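Local coordinates for protein BfpC (Escherichia coli, PDB 3VHJ) that takes part, as an essential membrane component, in type IV pilus biogenesis, and is represented here by its cytoplasmic N-terminal domain, at residues K116-F124 against T136-V144; L75-C86 against I99-D110. The protein carries 1 engineered substitution. All coordinates share one frame; numbering follows the deposited sequence.

Interaction 1: K116-F124 against T136-V144; sequences KDDAKKFFF and TYSPSDVGV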
loop_
_atom_site.group_PDB
_atom_site.type_symbol
_atom_site.label_atom_id
_atom_site.label_comp_id
_atom_site.label_asym_id
_atom_site.label_seq_id
_atom_site.Cartn_x
_atom_site.Cartn_y
_atom_site.Cartn_z
ATOM N N LYS A 116 12.741 11.640 0.606
ATOM C CA LYS A 116 13.047 10.749 1.714
ATOM C C LYS A 116 12.683 11.400 3.051
ATOM O O LYS A 116 12.177 10.738 3.954
ATOM C CB LYS A 116 14.533 10.386 1.698
ATOM C CG LYS A 116 14.976 9.522 2.870
ATOM C CD LYS A 116 16.461 9.200 2.798
ATOM C CE LYS A 116 16.890 8.330 3.967
ATOM N NZ LYS A 116 18.331 7.953 3.893
ATOM N N ASP A 117 12.938 12.700 3.178
ATOM C CA ASP A 117 12.622 13.401 4.419
ATOM C C ASP A 117 11.130 13.370 4.714
ATOM O O ASP A 117 10.722 13.144 5.851
ATOM C CB ASP A 117 13.112 14.850 4.365
ATOM C CG ASP A 117 14.624 14.950 4.431
ATOM O OD1 ASP A 117 15.218 14.310 5.327
ATOM O OD2 ASP A 117 15.218 15.667 3.595
ATOM N N ASP A 118 10.317 13.597 3.686
ATOM C CA ASP A 118 8.865 13.573 3.848
ATOM C C ASP A 118 8.393 12.169 4.229
ATOM O O ASP A 118 7.483 12.011 5.039
ATOM C CB ASP A 118 8.183 14.003 2.546
ATOM C CG ASP A 118 8.475 15.445 2.188
ATOM O OD1 ASP A 118 8.093 15.872 1.079
ATOM O OD2 ASP A 118 9.083 16.150 3.019
ATOM N N ALA A 119 9.015 11.159 3.626
ATOM C CA ALA A 119 8.676 9.765 3.889
ATOM C C ALA A 119 9.060 9.395 5.317
ATOM O O ALA A 119 8.291 8.754 6.032
ATOM C CB ALA A 119 9.400 8.861 2.902
ATOM N N LYS A 120 10.258 9.804 5.726
ATOM C CA LYS A 120 10.734 9.528 7.074
ATOM C C LYS A 120 9.808 10.206 8.085
ATOM O O LYS A 120 9.410 9.602 9.082
ATOM C CB LYS A 120 12.175 10.041 7.239
ATOM C CG LYS A 120 12.870 9.573 8.517
ATOM C CD LYS A 120 14.321 10.052 8.583
ATOM C CE LYS A 120 14.987 9.611 9.888
ATOM N NZ LYS A 120 16.430 9.994 9.965
ATOM N N LYS A 121 9.449 11.456 7.814
ATOM C CA LYS A 121 8.570 12.206 8.705
ATOM C C LYS A 121 7.185 11.562 8.834
ATOM O O LYS A 121 6.619 11.512 9.927
ATOM C CB LYS A 121 8.430 13.653 8.215
ATOM C CG LYS A 121 7.520 14.527 9.074
ATOM C CD LYS A 121 7.506 15.970 8.584
ATOM C CE LYS A 121 6.548 16.827 9.398
ATOM N NZ LYS A 121 6.832 16.756 10.862
ATOM N N PHE A 122 6.641 11.071 7.724
ATOM C CA PHE A 122 5.324 10.435 7.756
ATOM C C PHE A 122 5.409 9.147 8.569
ATOM O O PHE A 122 4.540 8.849 9.388
ATOM C CB PHE A 122 4.852 10.107 6.340
ATOM C CG PHE A 122 3.462 9.551 6.288
ATOM C CD1 PHE A 122 2.358 10.396 6.344
ATOM C CD2 PHE A 122 3.253 8.178 6.217
ATOM C CE1 PHE A 122 1.061 9.879 6.332
ATOM C CE2 PHE A 122 1.961 7.650 6.205
ATOM C CZ PHE A 122 0.862 8.504 6.262
ATOM N N PHE A 123 6.472 8.391 8.322
ATOM C CA PHE A 123 6.730 7.131 8.997
ATOM C C PHE A 123 6.744 7.304 10.515
ATOM O O PHE A 123 6.042 6.595 11.242
ATOM C CB PHE A 123 8.078 6.592 8.515
ATOM C CG PHE A 123 8.497 5.305 9.160
ATOM C CD1 PHE A 123 7.763 4.135 8.962
ATOM C CD2 PHE A 123 9.661 5.246 9.921
ATOM C CE1 PHE A 123 8.186 2.930 9.506
ATOM C CE2 PHE A 123 10.095 4.042 10.471
ATOM C CZ PHE A 123 9.356 2.880 10.261
ATOM N N PHE A 124 7.548 8.248 10.992
ATOM C CA PHE A 124 7.647 8.500 12.423
ATOM C C PHE A 124 6.384 9.092 13.037
ATOM O O PHE A 124 5.954 8.666 14.102
ATOM C CB PHE A 124 8.823 9.435 12.722
ATOM C CG PHE A 124 10.151 8.744 12.762
ATOM C CD1 PHE A 124 11.106 8.984 11.782
ATOM C CD2 PHE A 124 10.452 7.856 13.791
ATOM C CE1 PHE A 124 12.352 8.348 11.826
ATOM C CE2 PHE A 124 11.689 7.216 13.844
ATOM C CZ PHE A 124 12.642 7.465 12.857
ATOM N N THR A 136 8.792 -4.263 11.977
ATOM C CA THR A 136 8.971 -2.904 11.483
ATOM C C THR A 136 10.298 -2.847 10.728
ATOM O O THR A 136 11.320 -3.328 11.219
ATOM C CB THR A 136 9.013 -1.870 12.631
ATOM O OG1 THR A 136 7.754 -1.854 13.319
ATOM C CG2 THR A 136 9.290 -0.485 12.076
ATOM N N TYR A 137 10.269 -2.252 9.539
ATOM C CA TYR A 137 11.451 -2.135 8.695
ATOM C C TYR A 137 11.757 -0.692 8.316
ATOM O O TYR A 137 10.849 0.122 8.129
ATOM C CB TYR A 137 11.252 -2.930 7.404
ATOM C CG TYR A 137 10.822 -4.350 7.617
ATOM C CD1 TYR A 137 11.739 -5.321 8.016
ATOM C CD2 TYR A 137 9.490 -4.730 7.435
ATOM C CE1 TYR A 137 11.343 -6.635 8.229
ATOM C CE2 TYR A 137 9.082 -6.044 7.645
ATOM C CZ TYR A 137 10.016 -6.990 8.042
ATOM O OH TYR A 137 9.632 -8.289 8.260
ATOM N N SER A 138 13.044 -0.382 8.193
ATOM C CA SER A 138 13.486 0.950 7.793
ATOM C C SER A 138 14.981 0.875 7.500
ATOM O O SER A 138 15.660 -0.037 7.959
ATOM C CB SER A 138 13.228 1.978 8.904
ATOM O OG SER A 138 14.113 1.797 9.997
ATOM N N PRO A 139 15.507 1.826 6.716
ATOM C CA PRO A 139 16.936 1.833 6.386
ATOM C C PRO A 139 17.810 1.945 7.641
ATOM O O PRO A 139 17.369 2.446 8.675
ATOM C CB PRO A 139 17.069 3.049 5.470
ATOM C CG PRO A 139 15.730 3.083 4.778
ATOM C CD PRO A 139 14.786 2.847 5.937
ATOM N N SER A 140 19.050 1.480 7.544
ATOM C CA SER A 140 19.967 1.521 8.677
ATOM C C SER A 140 20.129 2.923 9.257
ATOM O O SER A 140 20.197 3.091 10.476
ATOM C CB SER A 140 21.332 0.974 8.262
ATOM O OG SER A 140 21.222 -0.365 7.816
ATOM N N ASP A 141 20.188 3.929 8.391
ATOM C CA ASP A 141 20.347 5.301 8.857
ATOM C C ASP A 141 19.085 5.836 9.524
ATOM O O ASP A 141 19.063 6.975 9.994
ATOM C CB ASP A 141 20.761 6.218 7.699
ATOM C CG ASP A 141 19.684 6.353 6.642
ATOM O OD1 ASP A 141 18.605 6.892 6.957
ATOM O OD2 ASP A 141 19.920 5.922 5.494
ATOM N N VAL A 142 18.035 5.016 9.561
ATOM C CA VAL A 142 16.779 5.407 10.195
ATOM C C VAL A 142 16.708 4.744 11.568
ATOM O O VAL A 142 16.223 5.337 12.530
ATOM C CB VAL A 142 15.558 4.988 9.350
ATOM C CG1 VAL A 142 14.271 5.378 10.060
ATOM C CG2 VAL A 142 15.623 5.663 7.993
ATOM N N GLY A 143 17.189 3.506 11.643
ATOM C CA GLY A 143 17.231 2.787 12.904
ATOM C C GLY A 143 15.962 2.328 13.602
ATOM O O GLY A 143 15.984 2.082 14.810
ATOM N N VAL A 144 14.856 2.210 12.875
ATOM C CA VAL A 144 13.622 1.740 13.496
ATOM C C VAL A 144 13.318 0.354 12.935
ATOM O O VAL A 144 13.068 0.197 11.738
ATOM C CB VAL A 144 12.440 2.687 13.203
ATOM C CG1 VAL A 144 11.190 2.191 13.920
ATOM C CG2 VAL A 144 12.784 4.099 13.656
#
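Phe-123 and Phe-124, on successive positions of the helix, share the side chain of Val-144. The Phe-123 ring is sent straight at segment 136-144, with CG anti to the backbone N (chi1 178°). The far edge of Phe-123 is bordered near the ring plane by Thr-136 CG2, 3.8 Å from CZ, and by Val-144 CB, 3.8 Å from CE2. Val-144 CB and CG1 face Phe-123, whereas its CG2 branch lies 3.3 Å from Phe-124 CE2, a tight fit; Val-142 CG1 lies 3.9 Å from Phe-124 CZ as these side chains run past each other in opposite directions. Two turns earlier, extended Lys-116 meets Asp-141 head-on. Lys-116 NZ forms a salt bridge to Asp-141 OD2 (3.0 Å) on the syn side, 33° out of the carboxylate plane, with a weak hydrogen bond to Asp-141 OD1. The Lys-120 ammonium lies 4.8 Å (NZ to OD1) from the Asp-141 carboxylate without contact, which would probably favour the ionised acid. Ser-138 OG donates to Val-144 O at 2.6 Å, tying the loop's ends together. Behind, Ala-119 and Phe-123 pack on strand 85-90, Phe-122 and Ala-119 on strand 96-101, and strand 135-137 hydrogen-bonds to strand 85-90.

Interaction 2: L75-C86 against I99-D110; sequences LSAIDFDGSSFC and IGVDKDGMVHFD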
loop_
_atom_site.group_PDB
_atom_site.type_symbol
_atom_site.label_atom_id
_atom_site.label_comp_id
_atom_site.label_asym_id
_atom_site.label_seq_id
_atom_site.Cartn_x
_atom_site.Cartn_y
_atom_site.Cartn_z
ATOM N N LEU A 75 0.737 -3.534 -2.426
ATOM C CA LEU A 75 0.235 -4.141 -1.204
ATOM C C LEU A 75 -0.472 -5.473 -1.404
ATOM O O LEU A 75 -0.417 -6.333 -0.527
ATOM C CB LEU A 75 -0.663 -3.156 -0.449
ATOM C CG LEU A 75 0.077 -2.232 0.536
ATOM C CD1 LEU A 75 0.596 -3.060 1.719
ATOM C CD2 LEU A 75 1.243 -1.529 -0.165
ATOM N N SER A 76 -1.126 -5.660 -2.544
ATOM C CA SER A 76 -1.813 -6.928 -2.794
ATOM C C SER A 76 -0.796 -8.031 -3.070
ATOM O O SER A 76 -1.063 -9.210 -2.825
ATOM C CB SER A 76 -2.752 -6.816 -3.996
ATOM O OG SER A 76 -2.032 -6.744 -5.218
ATOM N N ALA A 77 0.367 -7.633 -3.575
ATOM C CA ALA A 77 1.432 -8.569 -3.919
ATOM C C ALA A 77 2.306 -8.989 -2.745
ATOM O O ALA A 77 3.061 -9.955 -2.857
ATOM C CB ALA A 77 2.308 -7.977 -5.028
ATOM N N ILE A 78 2.219 -8.268 -1.630
ATOM C CA ILE A 78 3.013 -8.607 -0.455
ATOM C C ILE A 78 2.261 -9.661 0.337
ATOM O O ILE A 78 1.132 -9.440 0.780
ATOM C CB ILE A 78 3.278 -7.371 0.433
ATOM C CG1 ILE A 78 4.111 -6.350 -0.348
ATOM C CG2 ILE A 78 4.026 -7.788 1.706
ATOM C CD1 ILE A 78 4.458 -5.091 0.439
ATOM N N ASP A 79 2.889 -10.817 0.500
ATOM C CA ASP A 79 2.270 -11.921 1.212
ATOM C C ASP A 79 1.915 -11.554 2.639
ATOM O O ASP A 79 2.605 -10.761 3.281
ATOM C CB ASP A 79 3.209 -13.136 1.207
ATOM C CG ASP A 79 2.494 -14.437 1.551
ATOM O OD1 ASP A 79 1.243 -14.455 1.592
ATOM O OD2 ASP A 79 3.192 -15.451 1.765
ATOM N N PHE A 80 0.809 -12.110 3.116
ATOM C CA PHE A 80 0.382 -11.895 4.489
ATOM C C PHE A 80 0.395 -13.277 5.133
ATOM O O PHE A 80 -0.257 -14.192 4.637
ATOM C CB PHE A 80 -1.034 -11.325 4.559
ATOM C CG PHE A 80 -1.526 -11.144 5.963
ATOM C CD1 PHE A 80 -0.912 -10.224 6.813
ATOM C CD2 PHE A 80 -2.556 -11.934 6.462
ATOM C CE1 PHE A 80 -1.316 -10.101 8.141
ATOM C CE2 PHE A 80 -2.963 -11.815 7.790
ATOM C CZ PHE A 80 -2.340 -10.899 8.628
ATOM N N ASP A 81 1.137 -13.434 6.224
ATOM C CA ASP A 81 1.225 -14.733 6.888
ATOM C C ASP A 81 0.624 -14.751 8.282
ATOM O O ASP A 81 0.859 -15.684 9.053
ATOM C CB ASP A 81 2.685 -15.184 6.956
ATOM C CG ASP A 81 3.523 -14.330 7.893
ATOM O OD1 ASP A 81 4.763 -14.370 7.768
ATOM O OD2 ASP A 81 2.956 -13.629 8.759
ATOM N N GLY A 82 -0.148 -13.722 8.613
ATOM C CA GLY A 82 -0.755 -13.663 9.929
ATOM C C GLY A 82 -0.074 -12.655 10.836
ATOM O O GLY A 82 -0.606 -12.295 11.886
ATOM N N SER A 83 1.107 -12.196 10.440
ATOM C CA SER A 83 1.821 -11.213 11.241
ATOM C C SER A 83 1.736 -9.832 10.593
ATOM O O SER A 83 1.864 -9.697 9.376
ATOM C CB SER A 83 3.285 -11.638 11.427
ATOM O OG SER A 83 3.959 -11.737 10.188
ATOM N N SER A 84 1.496 -8.815 11.415
ATOM C CA SER A 84 1.392 -7.436 10.945
ATOM C C SER A 84 2.785 -6.865 10.692
ATOM O O SER A 84 3.776 -7.378 11.210
ATOM C CB SER A 84 0.667 -6.587 11.992
ATOM O OG SER A 84 1.344 -6.648 13.240
ATOM N N PHE A 85 2.860 -5.798 9.903
ATOM C CA PHE A 85 4.152 -5.197 9.596
ATOM C C PHE A 85 4.001 -3.809 8.999
ATOM O O PHE A 85 2.958 -3.463 8.447
ATOM C CB PHE A 85 4.910 -6.079 8.602
ATOM C CG PHE A 85 4.237 -6.184 7.252
ATOM C CD1 PHE A 85 4.508 -5.264 6.248
ATOM C CD2 PHE A 85 3.304 -7.181 7.005
ATOM C CE1 PHE A 85 3.859 -5.331 5.014
ATOM C CE2 PHE A 85 2.644 -7.262 5.771
ATOM C CZ PHE A 85 2.925 -6.331 4.776
ATOM N N CYS A 86 5.058 -3.018 9.115
ATOM C CA CYS A 86 5.077 -1.685 8.542
ATOM C C CYS A 86 6.529 -1.423 8.175
ATOM O O CYS A 86 7.422 -2.154 8.598
ATOM C CB CYS A 86 4.592 -0.641 9.551
ATOM S SG CYS A 86 5.868 -0.007 10.655
ATOM N N ILE A 99 4.630 1.712 4.166
ATOM C CA ILE A 99 3.504 0.793 4.168
ATOM C C ILE A 99 3.206 0.227 5.547
ATOM O O ILE A 99 4.030 0.301 6.447
ATOM C CB ILE A 99 3.757 -0.370 3.186
ATOM C CG1 ILE A 99 4.899 -1.248 3.685
ATOM C CG2 ILE A 99 4.132 0.185 1.814
ATOM C CD1 ILE A 99 5.198 -2.423 2.779
ATOM N N GLY A 100 2.013 -0.338 5.699
ATOM C CA GLY A 100 1.616 -0.911 6.973
ATOM C C GLY A 100 0.396 -1.798 6.814
ATOM O O GLY A 100 -0.600 -1.384 6.220
ATOM N N VAL A 101 0.481 -3.021 7.334
ATOM C CA VAL A 101 -0.615 -3.987 7.258
ATOM C C VAL A 101 -0.870 -4.493 8.679
ATOM O O VAL A 101 0.070 -4.866 9.391
ATOM C CB VAL A 101 -0.238 -5.161 6.326
ATOM C CG1 VAL A 101 -1.331 -6.212 6.325
ATOM C CG2 VAL A 101 -0.009 -4.639 4.914
ATOM N N ASP A 102 -2.134 -4.499 9.095
ATOM C CA ASP A 102 -2.463 -4.911 10.452
ATOM C C ASP A 102 -2.566 -6.409 10.659
ATOM O O ASP A 102 -2.411 -7.190 9.723
ATOM C CB ASP A 102 -3.742 -4.205 10.935
ATOM C CG ASP A 102 -5.004 -4.727 10.273
ATOM O OD1 ASP A 102 -6.040 -4.032 10.360
ATOM O OD2 ASP A 102 -4.980 -5.824 9.681
ATOM N N LYS A 103 -2.821 -6.798 11.904
ATOM C CA LYS A 103 -2.921 -8.200 12.282
ATOM C C LYS A 103 -3.983 -8.971 11.502
ATOM O O LYS A 103 -3.924 -10.196 11.415
ATOM C CB LYS A 103 -3.201 -8.298 13.786
ATOM C CG LYS A 103 -2.998 -9.684 14.380
ATOM C CD LYS A 103 -1.555 -10.144 14.238
ATOM C CE LYS A 103 -1.338 -11.482 14.919
ATOM N NZ LYS A 103 0.083 -11.920 14.826
ATOM N N ASP A 104 -4.951 -8.258 10.934
ATOM C CA ASP A 104 -6.017 -8.900 10.165
ATOM C C ASP A 104 -5.736 -8.869 8.666
ATOM O O ASP A 104 -6.566 -9.293 7.861
ATOM C CB ASP A 104 -7.365 -8.225 10.436
ATOM C CG ASP A 104 -7.843 -8.424 11.860
ATOM O OD1 ASP A 104 -7.812 -9.576 12.338
ATOM O OD2 ASP A 104 -8.259 -7.429 12.497
ATOM N N GLY A 105 -4.569 -8.355 8.295
ATOM C CA GLY A 105 -4.213 -8.291 6.890
ATOM C C GLY A 105 -4.771 -7.072 6.177
ATOM O O GLY A 105 -4.664 -6.967 4.960
HETATM N N MSE A 106 -5.366 -6.149 6.925
HETATM C CA MSE A 106 -5.920 -4.944 6.319
HETATM C C MSE A 106 -4.831 -3.905 6.104
HETATM O O MSE A 106 -4.007 -3.659 6.986
HETATM C CB MSE A 106 -7.022 -4.348 7.203
HETATM C CG MSE A 106 -8.235 -5.257 7.417
HETATM SE SE MSE A 106 -9.240 -5.654 5.832
HETATM C CE MSE A 106 -8.709 -7.486 5.545
ATOM N N VAL A 107 -4.829 -3.301 4.922
ATOM C CA VAL A 107 -3.847 -2.286 4.611
ATOM C C VAL A 107 -4.181 -1.007 5.369
ATOM O O VAL A 107 -5.263 -0.436 5.200
ATOM C CB VAL A 107 -3.812 -1.991 3.090
ATOM C CG1 VAL A 107 -2.839 -0.859 2.800
ATOM C CG2 VAL A 107 -3.400 -3.246 2.328
ATOM N N HIS A 108 -3.257 -0.575 6.224
ATOM C CA HIS A 108 -3.445 0.655 6.988
ATOM C C HIS A 108 -2.726 1.808 6.307
ATOM O O HIS A 108 -3.209 2.939 6.311
ATOM C CB HIS A 108 -2.904 0.514 8.414
ATOM C CG HIS A 108 -3.834 -0.187 9.352
ATOM N ND1 HIS A 108 -3.810 0.021 10.715
ATOM C CD2 HIS A 108 -4.805 -1.106 9.129
ATOM C CE1 HIS A 108 -4.726 -0.739 11.290
ATOM N NE2 HIS A 108 -5.343 -1.433 10.350
ATOM N N PHE A 109 -1.563 1.516 5.732
ATOM C CA PHE A 109 -0.779 2.536 5.052
ATOM C C PHE A 109 -0.204 2.069 3.724
ATOM O O PHE A 109 0.301 0.951 3.601
ATOM C CB PHE A 109 0.380 3.002 5.945
ATOM C CG PHE A 109 -0.062 3.625 7.237
ATOM C CD1 PHE A 109 -0.642 4.890 7.250
ATOM C CD2 PHE A 109 0.095 2.942 8.445
ATOM C CE1 PHE A 109 -1.062 5.472 8.446
ATOM C CE2 PHE A 109 -0.319 3.512 9.645
ATOM C CZ PHE A 109 -0.901 4.782 9.646
ATOM N N ASP A 110 -0.294 2.947 2.733
ATOM C CA ASP A 110 0.255 2.703 1.407
ATOM C C ASP A 110 0.526 4.101 0.870
ATOM O O ASP A 110 -0.321 4.695 0.213
ATOM C CB ASP A 110 -0.742 1.971 0.507
ATOM C CG ASP A 110 -0.236 1.830 -0.918
ATOM O OD1 ASP A 110 0.947 2.169 -1.161
ATOM O OD2 ASP A 110 -1.009 1.380 -1.796
HETATM O O HOH W 1 -0.182 -0.800 -3.285
HETATM O O HOH W 2 -3.381 -12.740 12.215
#
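Phe-80 lies flat on Gly-105, whose CA is 3.6 Å from the ring centroid and nearly on its normal, a CH-pi contact that a glycine permits. The ring reaches across to the turn 102-105; Lys-103 O lies at its edge, 3.3 Å from Phe-80 CZ, and Gly-82 N covers the opposite face, so the phenyl is sandwiched between two backbones. Phe-85 takes the less common chi1 of 65°, which lays its ring alongside Val-101, both side chains pointing the same way. Val-101 CB sits over the Phe-85 ring face and Val-101 CG2 comes within 3.4 Å of Phe-85 CZ, while Ile-99 CD1 borders the edge.

Phe-85 and Val-101 form the antiparallel hydrogen-bonded pair of the hairpin made by strands 85-90 and 96-101: Val-101 N donates to Phe-85 O at 2.8 Å, and Phe-85 N to Val-101 O at 3.0 Å. Next along, Cys-86 faces Gly-100, also flanked by His-108 and Phe-109 in a classic beta bulge on the other side. The type I turn of 102-105 is pinned from within, Asp-102 OD2 taking Asp-104 N and Met-106 N from opposite faces of its plane.

On the face carrying Phe-85, Leu-75 fills in from the helix 74-77: CD1 packs 3.6 Å from Val-101 CG2, CB and CG rest on the methyls of Val-107, and CD2 lies against the Asp-110 carboxylate. A water bridges Leu-75 N and Asp-110 OD2, an oxygen that also accepts from Trp-22 NE1 and Leu-20 N, while Asp-110 OD1 accepts from Asn-19 N. Ile-78 and Ile-99 meet tip to tip, their CD1 atoms 3.6 Å apart. At the turn end Lys-103, bent at chi2 (62°), curls back so that NZ bonds Gly-82 O at 3.0 Å and forms a salt bridge with Asp-134.

Overall arrangement
The two contacts have centres about 18 Å apart and lie in series, interaction 2 closing before interaction 1 opens. Both are built on one mixed sheet, ordered 107-113, 96-101, 85-90, 135-137. Interaction 2 spans the hairpin of strands 85-90 and 96-101, the segment leading into it and the start of strand 107-113; interaction 1 belongs to the following crossover, in which helix 116-127 leaves strand 107-113, passes over one face of the sheet and leads to strand 135-137 at the far edge, parallel to 85-90. Cys-86 is where the two contacts meet: its O probably accepts from Tyr-137 N, and its sulphur touches Phe-123 and Thr-136. Phe-122 and Phe-109 also meet, completing one helix-on-sheet unit of this cytoplasmic domain.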